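PDB 5Z3K: glucosidase, which probably hydrolyses O-glycosidic bonds as a beta-glucosidase of glycoside hydrolase family 39. Local coordinates for residues G194-F199 / L261-S266. Sequence-based numbering, arbitrary orientation.
Sequences GPCVAF and LLSYWS
C196 and S263 bring their strands closest, with the CA of C196 6.6 Å from the CA of S263 in a TIM barrel. The two strands are parallel but not neighbours. They are the fifth (191-197) and seventh (259-266) of eight, and strand 223-229 runs between them. G194 and V197 are backbone hydrogen-bonded with that middle strand. Side-chain atoms make the contact, and it is small, burying 92 Å² in total.

C196 supplies the link. Its backbone takes a left-handed conformation, just after the cis peptide before P195. SG stands anti to the backbone N (chi1 -170°), which carries the sulfur toward S263 and Y264. There it meets two residues. The first is S263, whose CB lies 4.0 Å from the SG of C196. The hydroxyl of S263 takes no part in this touch; its OG is hydrogen-bonded with E153, on barrel strand 151-154.

The second partner is Y264. The sulfur comes to the rim of the ring, not over a face. C196 SG lies 5.0 Å from the centroid of the Y264 ring, 86° off the ring normal, so almost in the ring plane. This is an edge-on sulfur-aromatic contact. The hydroxyl of the ring is held separately: Y264 OH and D156 OD2 are hydrogen-bonded. F302 also meets this ring. M227 of the strand between them touches both Y264 and C196.

All three touching residues are buried. The contact joins alternate strands near their C-terminal ends, where TIM-barrel glycosidases carry their active sites. At the ring edge, C196 SG sits 3.7 Å from Y264 CE1 and slightly farther from CD1.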
loop_
_atom_site.group_PDB
_atom_site.type_symbol
_atom_site.label_atom_id
_atom_site.label_comp_id
_atom_site.label_asym_id
_atom_site.label_seq_id
_atom_site.Cartn_x
_atom_site.Cartn_y
_atom_site.Cartn_z
ATOM N N GLY A 194 -1.361 3.747 -14.569
ATOM C CA GLY A 194 -2.783 3.636 -14.330
ATOM C C GLY A 194 -3.202 2.223 -14.663
ATOM O O GLY A 194 -2.352 1.359 -14.875
ATOM N N PRO A 195 -4.510 1.955 -14.745
ATOM C CA PRO A 195 -5.651 2.846 -14.538
ATOM C C PRO A 195 -6.317 2.606 -13.199
ATOM O O PRO A 195 -7.424 3.084 -12.986
ATOM C CB PRO A 195 -6.593 2.436 -15.662
ATOM C CG PRO A 195 -6.413 0.928 -15.669
ATOM C CD PRO A 195 -4.947 0.678 -15.339
ATOM N N CYS A 196 -5.656 1.839 -12.329
ATOM C CA CYS A 196 -6.211 1.411 -11.047
ATOM C C CYS A 196 -7.399 0.483 -11.267
ATOM O O CYS A 196 -8.526 0.785 -10.868
ATOM C CB CYS A 196 -6.601 2.602 -10.163
ATOM S SG CYS A 196 -7.014 2.097 -8.460
ATOM N N VAL A 197 -7.123 -0.666 -11.895
ATOM C CA VAL A 197 -8.134 -1.687 -12.144
ATOM C C VAL A 197 -8.741 -2.163 -10.833
ATOM O O VAL A 197 -8.034 -2.643 -9.937
ATOM C CB VAL A 197 -7.506 -2.862 -12.909
ATOM C CG1 VAL A 197 -8.572 -3.902 -13.262
ATOM C CG2 VAL A 197 -6.787 -2.374 -14.160
ATOM N N ALA A 198 -10.070 -2.081 -10.730
ATOM C CA ALA A 198 -10.749 -2.554 -9.529
ATOM C C ALA A 198 -10.941 -4.064 -9.531
ATOM O O ALA A 198 -10.937 -4.684 -8.463
ATOM C CB ALA A 198 -12.114 -1.873 -9.380
ATOM N N PHE A 199 -11.131 -4.663 -10.706
ATOM C CA PHE A 199 -11.444 -6.086 -10.844
ATOM C C PHE A 199 -10.368 -6.757 -11.694
ATOM O O PHE A 199 -10.616 -7.119 -12.855
ATOM C CB PHE A 199 -12.833 -6.269 -11.459
ATOM C CG PHE A 199 -13.931 -5.550 -10.711
ATOM C CD1 PHE A 199 -13.919 -5.483 -9.328
ATOM C CD2 PHE A 199 -14.973 -4.953 -11.394
ATOM C CE1 PHE A 199 -14.920 -4.832 -8.638
ATOM C CE2 PHE A 199 -15.979 -4.303 -10.713
ATOM C CZ PHE A 199 -15.956 -4.241 -9.334
ATOM N N LEU A 261 1.838 -1.944 -9.770
ATOM C CA LEU A 261 1.607 -1.138 -8.575
ATOM C C LEU A 261 0.275 -1.533 -7.959
ATOM O O LEU A 261 -0.773 -1.405 -8.601
ATOM C CB LEU A 261 1.632 0.355 -8.905
ATOM C CG LEU A 261 1.912 1.300 -7.736
ATOM C CD1 LEU A 261 2.512 2.595 -8.269
ATOM C CD2 LEU A 261 0.638 1.587 -6.964
ATOM N N LEU A 262 0.322 -1.989 -6.712
ATOM C CA LEU A 262 -0.865 -2.397 -5.971
ATOM C C LEU A 262 -1.405 -1.156 -5.256
ATOM O O LEU A 262 -0.932 -0.788 -4.178
ATOM C CB LEU A 262 -0.503 -3.535 -5.018
ATOM C CG LEU A 262 -1.532 -4.180 -4.090
ATOM C CD1 LEU A 262 -2.818 -4.564 -4.842
ATOM C CD2 LEU A 262 -0.887 -5.386 -3.383
ATOM N N SER A 263 -2.396 -0.492 -5.872
ATOM C CA SER A 263 -2.838 0.821 -5.399
ATOM C C SER A 263 -3.723 0.756 -4.163
ATOM O O SER A 263 -3.842 1.764 -3.450
ATOM C CB SER A 263 -3.592 1.554 -6.517
ATOM O OG SER A 263 -2.665 2.202 -7.366
ATOM N N TYR A 264 -4.376 -0.381 -3.922
ATOM C CA TYR A 264 -5.138 -0.644 -2.704
ATOM C C TYR A 264 -4.889 -2.085 -2.322
ATOM O O TYR A 264 -5.027 -2.973 -3.170
ATOM C CB TYR A 264 -6.657 -0.524 -2.864
ATOM C CG TYR A 264 -7.303 0.787 -3.242
ATOM C CD1 TYR A 264 -7.254 1.258 -4.547
ATOM C CD2 TYR A 264 -8.073 1.482 -2.322
ATOM C CE1 TYR A 264 -7.902 2.433 -4.911
ATOM C CE2 TYR A 264 -8.728 2.667 -2.671
ATOM C CZ TYR A 264 -8.644 3.130 -3.974
ATOM O OH TYR A 264 -9.297 4.305 -4.335
ATOM N N TRP A 265 -4.599 -2.321 -1.055
ATOM C CA TRP A 265 -4.632 -3.679 -0.534
ATOM C C TRP A 265 -4.984 -3.611 0.941
ATOM O O TRP A 265 -4.517 -2.721 1.663
ATOM C CB TRP A 265 -3.314 -4.420 -0.767
ATOM C CG TRP A 265 -2.162 -4.069 0.137
ATOM C CD1 TRP A 265 -1.174 -3.170 -0.116
ATOM C CD2 TRP A 265 -1.844 -4.668 1.404
ATOM N NE1 TRP A 265 -0.273 -3.146 0.917
ATOM C CE2 TRP A 265 -0.658 -4.057 1.865
ATOM C CE3 TRP A 265 -2.443 -5.658 2.190
ATOM C CZ2 TRP A 265 -0.062 -4.400 3.079
ATOM C CZ3 TRP A 265 -1.846 -5.992 3.406
ATOM C CH2 TRP A 265 -0.669 -5.364 3.831
ATOM N N SER A 266 -5.804 -4.564 1.374
ATOM C CA SER A 266 -6.375 -4.570 2.708
ATOM C C SER A 266 -7.017 -5.929 2.917
ATOM O O SER A 266 -7.370 -6.611 1.954
ATOM C CB SER A 266 -7.420 -3.453 2.866
ATOM O OG SER A 266 -7.870 -3.397 4.197
#